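Local coordinates for Lin0431 protein (PDB 3LD7) that is of unknown function but consists, in the piece crystallised, of a small beta-rich domain of the NusG domain II family, at residues 5-10 against 23-28; 31-36 against 43-48. All coordinates share one frame; numbering follows the deposited sequence.

Interaction 1: residues 5-10 against 23-28; sequences GDEVVA and PLTGHK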
loop_
_atom_site.group_PDB
_atom_site.type_symbol
_atom_site.label_atom_id
_atom_site.label_comp_id
_atom_site.label_asym_id
_atom_site.label_seq_id
_atom_site.Cartn_x
_atom_site.Cartn_y
_atom_site.Cartn_z
ATOM N N GLY A 5 20.760 1.983 -8.564
ATOM C CA GLY A 5 20.264 1.363 -7.347
ATOM C C GLY A 5 19.279 0.241 -7.613
ATOM O O GLY A 5 19.248 -0.340 -8.698
ATOM N N ASP A 6 18.462 -0.059 -6.610
ATOM C CA ASP A 6 17.488 -1.134 -6.694
ATOM C C ASP A 6 16.276 -0.686 -7.525
ATOM O O ASP A 6 15.986 0.508 -7.633
ATOM C CB ASP A 6 17.064 -1.532 -5.270
ATOM C CG ASP A 6 16.416 -2.908 -5.201
ATOM O OD1 ASP A 6 16.412 -3.631 -6.224
ATOM O OD2 ASP A 6 15.912 -3.268 -4.108
ATOM N N GLU A 7 15.599 -1.645 -8.142
ATOM C CA GLU A 7 14.330 -1.388 -8.823
ATOM C C GLU A 7 13.259 -2.188 -8.113
ATOM O O GLU A 7 13.394 -3.404 -7.975
ATOM C CB GLU A 7 14.395 -1.845 -10.271
ATOM C CG GLU A 7 15.306 -1.011 -11.150
ATOM C CD GLU A 7 15.353 -1.532 -12.577
ATOM O OE1 GLU A 7 15.597 -2.747 -12.762
ATOM O OE2 GLU A 7 15.145 -0.728 -13.511
ATOM N N VAL A 8 12.194 -1.523 -7.675
ATOM C CA VAL A 8 11.185 -2.190 -6.851
ATOM C C VAL A 8 9.757 -2.008 -7.341
ATOM O O VAL A 8 9.436 -1.039 -8.050
ATOM C CB VAL A 8 11.280 -1.759 -5.364
ATOM C CG1 VAL A 8 12.647 -2.145 -4.810
ATOM C CG2 VAL A 8 11.032 -0.259 -5.209
ATOM N N VAL A 9 8.904 -2.951 -6.944
ATOM C CA VAL A 9 7.493 -2.937 -7.302
ATOM C C VAL A 9 6.704 -3.128 -6.025
ATOM O O VAL A 9 7.077 -3.951 -5.189
ATOM C CB VAL A 9 7.135 -4.086 -8.273
ATOM C CG1 VAL A 9 5.689 -4.022 -8.656
ATOM C CG2 VAL A 9 7.976 -4.014 -9.525
ATOM N N ALA A 10 5.627 -2.365 -5.864
ATOM C CA ALA A 10 4.749 -2.539 -4.728
ATOM C C ALA A 10 3.569 -3.406 -5.141
ATOM O O ALA A 10 2.866 -3.101 -6.112
ATOM C CB ALA A 10 4.263 -1.197 -4.235
ATOM N N PRO A 23 5.132 -0.511 -10.169
ATOM C CA PRO A 23 6.579 -0.269 -10.195
ATOM C C PRO A 23 6.847 1.136 -9.667
ATOM O O PRO A 23 6.268 2.096 -10.187
ATOM C CB PRO A 23 6.927 -0.372 -11.689
ATOM C CG PRO A 23 5.860 -1.216 -12.248
ATOM C CD PRO A 23 4.610 -0.870 -11.491
ATOM N N LEU A 24 7.675 1.250 -8.628
ATOM C CA LEU A 24 7.845 2.518 -7.938
ATOM C C LEU A 24 9.026 3.259 -8.498
ATOM O O LEU A 24 9.065 4.480 -8.442
ATOM C CB LEU A 24 8.080 2.323 -6.436
ATOM C CG LEU A 24 6.890 1.754 -5.667
ATOM C CD1 LEU A 24 7.289 1.480 -4.229
ATOM C CD2 LEU A 24 5.682 2.678 -5.760
ATOM N N THR A 25 9.989 2.517 -9.030
ATOM C CA THR A 25 11.232 3.138 -9.429
ATOM C C THR A 25 11.038 3.928 -10.731
ATOM O O THR A 25 10.700 3.370 -11.778
ATOM C CB THR A 25 12.353 2.094 -9.534
ATOM O OG1 THR A 25 12.380 1.309 -8.321
ATOM C CG2 THR A 25 13.682 2.788 -9.731
ATOM N N GLY A 26 11.247 5.238 -10.644
ATOM C CA GLY A 26 10.975 6.138 -11.747
ATOM C C GLY A 26 9.586 6.745 -11.710
ATOM O O GLY A 26 9.240 7.591 -12.545
ATOM N N HIS A 27 8.770 6.331 -10.746
ATOM C CA HIS A 27 7.455 6.936 -10.623
ATOM C C HIS A 27 7.530 8.363 -10.089
ATOM O O HIS A 27 8.243 8.642 -9.126
ATOM C CB HIS A 27 6.514 6.094 -9.758
ATOM C CG HIS A 27 5.188 6.744 -9.550
ATOM N ND1 HIS A 27 4.178 6.731 -10.491
ATOM C CD2 HIS A 27 4.754 7.532 -8.544
ATOM C CE1 HIS A 27 3.153 7.434 -10.037
ATOM N NE2 HIS A 27 3.479 7.922 -8.853
ATOM N N LYS A 28 6.836 9.288 -10.759
ATOM C CA LYS A 28 6.771 10.665 -10.274
ATOM C C LYS A 28 5.346 11.162 -10.311
ATOM O O LYS A 28 4.576 10.811 -11.213
ATOM C CB LYS A 28 7.653 11.572 -11.134
ATOM C CG LYS A 28 9.135 11.203 -11.033
ATOM C CD LYS A 28 10.036 12.223 -11.708
ATOM C CE LYS A 28 11.476 12.048 -11.269
ATOM N NZ LYS A 28 11.979 10.709 -11.651
#

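Interaction 2: residues 31-36 against 43-48; sequences EQFTIK and NLMEVD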
loop_
_atom_site.group_PDB
_atom_site.type_symbol
_atom_site.label_atom_id
_atom_site.label_comp_id
_atom_site.label_asym_id
_atom_site.label_seq_id
_atom_site.Cartn_x
_atom_site.Cartn_y
_atom_site.Cartn_z
ATOM N N GLU A 31 -0.518 9.594 -6.867
ATOM C CA GLU A 31 -1.696 8.850 -7.232
ATOM C C GLU A 31 -2.340 8.337 -5.973
ATOM O O GLU A 31 -1.650 7.824 -5.081
ATOM C CB GLU A 31 -1.315 7.647 -8.105
ATOM C CG GLU A 31 -2.533 6.885 -8.577
ATOM C CD GLU A 31 -2.340 5.386 -8.732
ATOM O OE1 GLU A 31 -1.204 4.913 -8.986
ATOM O OE2 GLU A 31 -3.368 4.684 -8.608
ATOM N N GLN A 32 -3.663 8.458 -5.899
ATOM C CA GLN A 32 -4.393 7.879 -4.791
ATOM C C GLN A 32 -5.467 6.951 -5.308
ATOM O O GLN A 32 -6.130 7.239 -6.314
ATOM C CB GLN A 32 -4.983 8.964 -3.905
ATOM C CG GLN A 32 -3.876 9.757 -3.209
ATOM C CD GLN A 32 -4.362 10.973 -2.455
ATOM O OE1 GLN A 32 -5.490 11.004 -1.958
ATOM N NE2 GLN A 32 -3.504 11.998 -2.370
ATOM N N PHE A 33 -5.651 5.831 -4.619
ATOM C CA PHE A 33 -6.764 4.948 -4.965
ATOM C C PHE A 33 -7.320 4.346 -3.692
ATOM O O PHE A 33 -6.586 4.194 -2.713
ATOM C CB PHE A 33 -6.374 3.882 -6.025
ATOM C CG PHE A 33 -5.307 2.908 -5.582
ATOM C CD1 PHE A 33 -3.963 3.221 -5.682
ATOM C CD2 PHE A 33 -5.666 1.667 -5.047
ATOM C CE1 PHE A 33 -2.974 2.295 -5.275
ATOM C CE2 PHE A 33 -4.696 0.762 -4.643
ATOM C CZ PHE A 33 -3.342 1.082 -4.750
ATOM N N THR A 34 -8.615 4.046 -3.690
ATOM C CA THR A 34 -9.254 3.480 -2.507
ATOM C C THR A 34 -9.576 2.011 -2.689
ATOM O O THR A 34 -10.157 1.606 -3.700
ATOM C CB THR A 34 -10.538 4.240 -2.162
ATOM O OG1 THR A 34 -10.218 5.617 -1.928
ATOM C CG2 THR A 34 -11.194 3.670 -0.930
ATOM N N ILE A 35 -9.175 1.210 -1.707
ATOM C CA ILE A 35 -9.579 -0.186 -1.640
ATOM C C ILE A 35 -10.799 -0.261 -0.760
ATOM O O ILE A 35 -10.765 0.130 0.415
ATOM C CB ILE A 35 -8.464 -1.055 -1.028
ATOM C CG1 ILE A 35 -7.208 -0.922 -1.864
ATOM C CG2 ILE A 35 -8.924 -2.507 -0.920
ATOM C CD1 ILE A 35 -6.034 -1.621 -1.245
ATOM N N LYS A 36 -11.901 -0.708 -1.341
ATOM C CA LYS A 36 -13.141 -0.766 -0.588
ATOM C C LYS A 36 -13.430 -2.170 -0.133
ATOM O O LYS A 36 -13.403 -3.140 -0.907
ATOM C CB LYS A 36 -14.300 -0.216 -1.409
ATOM C CG LYS A 36 -14.180 1.287 -1.573
ATOM C CD LYS A 36 -15.247 1.863 -2.485
ATOM C CE LYS A 36 -15.237 3.384 -2.407
ATOM N NZ LYS A 36 -15.352 3.842 -0.983
ATOM N N ASN A 43 -9.498 1.720 2.627
ATOM C CA ASN A 43 -8.117 2.175 2.792
ATOM C C ASN A 43 -7.787 3.051 1.621
ATOM O O ASN A 43 -7.880 2.612 0.457
ATOM C CB ASN A 43 -7.095 1.011 2.843
ATOM C CG ASN A 43 -7.299 0.100 4.056
ATOM O OD1 ASN A 43 -6.610 0.205 5.103
ATOM N ND2 ASN A 43 -8.204 -0.791 3.921
ATOM N N LEU A 44 -7.392 4.280 1.922
ATOM C CA LEU A 44 -6.963 5.224 0.898
ATOM C C LEU A 44 -5.465 5.078 0.722
ATOM O O LEU A 44 -4.687 5.407 1.624
ATOM C CB LEU A 44 -7.321 6.638 1.313
ATOM C CG LEU A 44 -6.986 7.752 0.324
ATOM C CD1 LEU A 44 -7.584 7.495 -1.058
ATOM C CD2 LEU A 44 -7.479 9.050 0.899
HETATM N N MSE A 45 -5.071 4.512 -0.418
HETATM C CA MSE A 45 -3.674 4.275 -0.739
HETATM C C MSE A 45 -3.108 5.474 -1.464
HETATM O O MSE A 45 -3.808 6.113 -2.254
HETATM C CB MSE A 45 -3.570 3.055 -1.672
HETATM C CG MSE A 45 -4.310 1.823 -1.143
HETATM SE SE MSE A 45 -3.804 1.268 0.647
HETATM C CE MSE A 45 -1.847 1.175 0.371
ATOM N N GLU A 46 -1.832 5.749 -1.227
ATOM C CA GLU A 46 -1.182 6.892 -1.846
ATOM C C GLU A 46 0.196 6.489 -2.303
ATOM O O GLU A 46 0.991 5.959 -1.525
ATOM C CB GLU A 46 -1.087 8.071 -0.856
ATOM C CG GLU A 46 -0.473 9.317 -1.475
ATOM C CD GLU A 46 -0.351 10.469 -0.482
ATOM O OE1 GLU A 46 -0.654 10.266 0.715
ATOM O OE2 GLU A 46 0.034 11.580 -0.899
ATOM N N VAL A 47 0.485 6.765 -3.571
ATOM C CA VAL A 47 1.824 6.629 -4.097
ATOM C C VAL A 47 2.297 8.028 -4.427
ATOM O O VAL A 47 1.636 8.755 -5.155
ATOM C CB VAL A 47 1.842 5.741 -5.354
ATOM C CG1 VAL A 47 3.238 5.666 -5.931
ATOM C CG2 VAL A 47 1.336 4.340 -4.982
ATOM N N ASP A 48 3.414 8.430 -3.842
ATOM C CA ASP A 48 3.969 9.742 -4.103
ATOM C C ASP A 48 5.426 9.553 -4.459
ATOM O O ASP A 48 6.214 9.095 -3.631
ATOM C CB ASP A 48 3.822 10.636 -2.866
ATOM C CG ASP A 48 4.210 12.070 -3.148
ATOM O OD1 ASP A 48 3.399 12.811 -3.741
ATOM O OD2 ASP A 48 5.329 12.454 -2.769
#

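Interaction 1: residues 5-10 against 23-28
L24 meets V8 and A10 with two different parts of its side chain, and this small apolar group forms the centre of the contact. Its CB faces V8 CG2 at 4.1 Å, the two side chains crossing obliquely, while one terminal methyl, CD1, extends to A10 CB at 4.0 Å. All three residues are buried; I88 of strand 84-90 packs on both V8 and L24, so the cluster is backed by the neighbouring sheet strand. On the other side of the backbone, V9 and P23 form an antiparallel non-hydrogen-bonded pair, their CA atoms 4.0 Å apart. There V9 CG1, anti to the backbone N, lies 3.9 Å from P23 N, and V9 CG2 comes within 4.4 Å of P23 CB.

Further out the contact turns polar. L24 N donates to V8 O over 2.9 Å with an angle of 167° at the hydrogen, a nearly straight bond. At T25, the residue after L24, the acceptor changes: V8 N donates to the hydroxyl T25 OG1, at 2.9 Å and 165°. With chi1 at -50°, OG1 lies beside T25's own backbone N, on the side facing V8, and T25 OG1 also sits 3.4 Å from E7 CA. At the outer end, D6 OD1 accepts from S90 OG, with E7 N adding a weak bond.

A type II turn from L24 to H27, closed by H27 N to L24 O, then carries the chain away, with G26 at a positive phi suited to glycine. The contact thus marks the open end of the hairpin of strands 8-14 and 17-23, at the edge of the four-stranded antiparallel sheet. Chemically, one peptide unit and one threonine hydroxyl satisfy both main-chain polar atoms of V8, so T25's side chain takes over where main-chain pairing stops.

Interaction 2: residues 31-36 against 43-48
F33 and M45, the latter a selenomethionine, face each other across a hydrogen-bonded antiparallel pair and dominate one side of this hairpin. M45 CB stands over one face of the phenyl ring, 3.7 Å from the F33 centroid and 14° off the ring normal, a CH-pi contact displaced slightly toward the rim. F33 chi1 (63°) sets CG between the backbone N and the carbonyl carbon. The far rim of the ring comes nearest the other strand, with F33 CZ 3.7 Å from M45 CB. M45 CG also meets I35 CD1 at 3.9 Å. R20 adds a cation-pi interaction to the F33 ring, and its guanidinium forms a salt bridge with E31 on the same side.

The opposite side carries Q32, T34, L44 and E46. Q32 and E46 run side by side in the same direction, with Q32 CG 3.8 Å from E46 CG. L44 CD1 approaches T34 OG1 to 3.3 Å. The carboxylate of E46 turns to R53 of strand 51-57 for its salt bridge.

Between the two layers, E31-V47, F33-M45 and I35-N43 each exchange two backbone hydrogen bonds. V47 N lies 2.8 Å from E31 O. The bond from F33 N to M45 O is longer, at 3.0 Å. At the intervening pairs, Q32 CA makes a C-H...O contact with M45 O. The segment axes run at 155°, antiparallel with a marked twist. The chemistry implies a division of labour: paired amides set the register, the F33-I35-M45 side packs on strands 17-23 and 84-90, and each side carries a salt bridge, E31 to R20 beside F33 and E46 to R53 on the other.

Overall arrangement
From the N terminus, residues 5-10 enter strand 8-14, the chain reverses through strand 17-23, and interaction 1 closes that loop where 23-28 leaves the four-stranded sheet. Only then does the chain reach strand 30-36, turn, and close the shorter loop of interaction 2 with strand 42-48. The two loops therefore follow in series, neither enclosing nor crossing the other. Their centres lie about 17 Å apart, yet they touch directly: V47 CG1 packs 3.9 Å from L24 CD2, and H27 also meets that valine. Interaction 1 thus secures the exit from the four-stranded sheet, interaction 2 joins two strands of the three-stranded sheet, and L24 and H27, both packed on V47, link them.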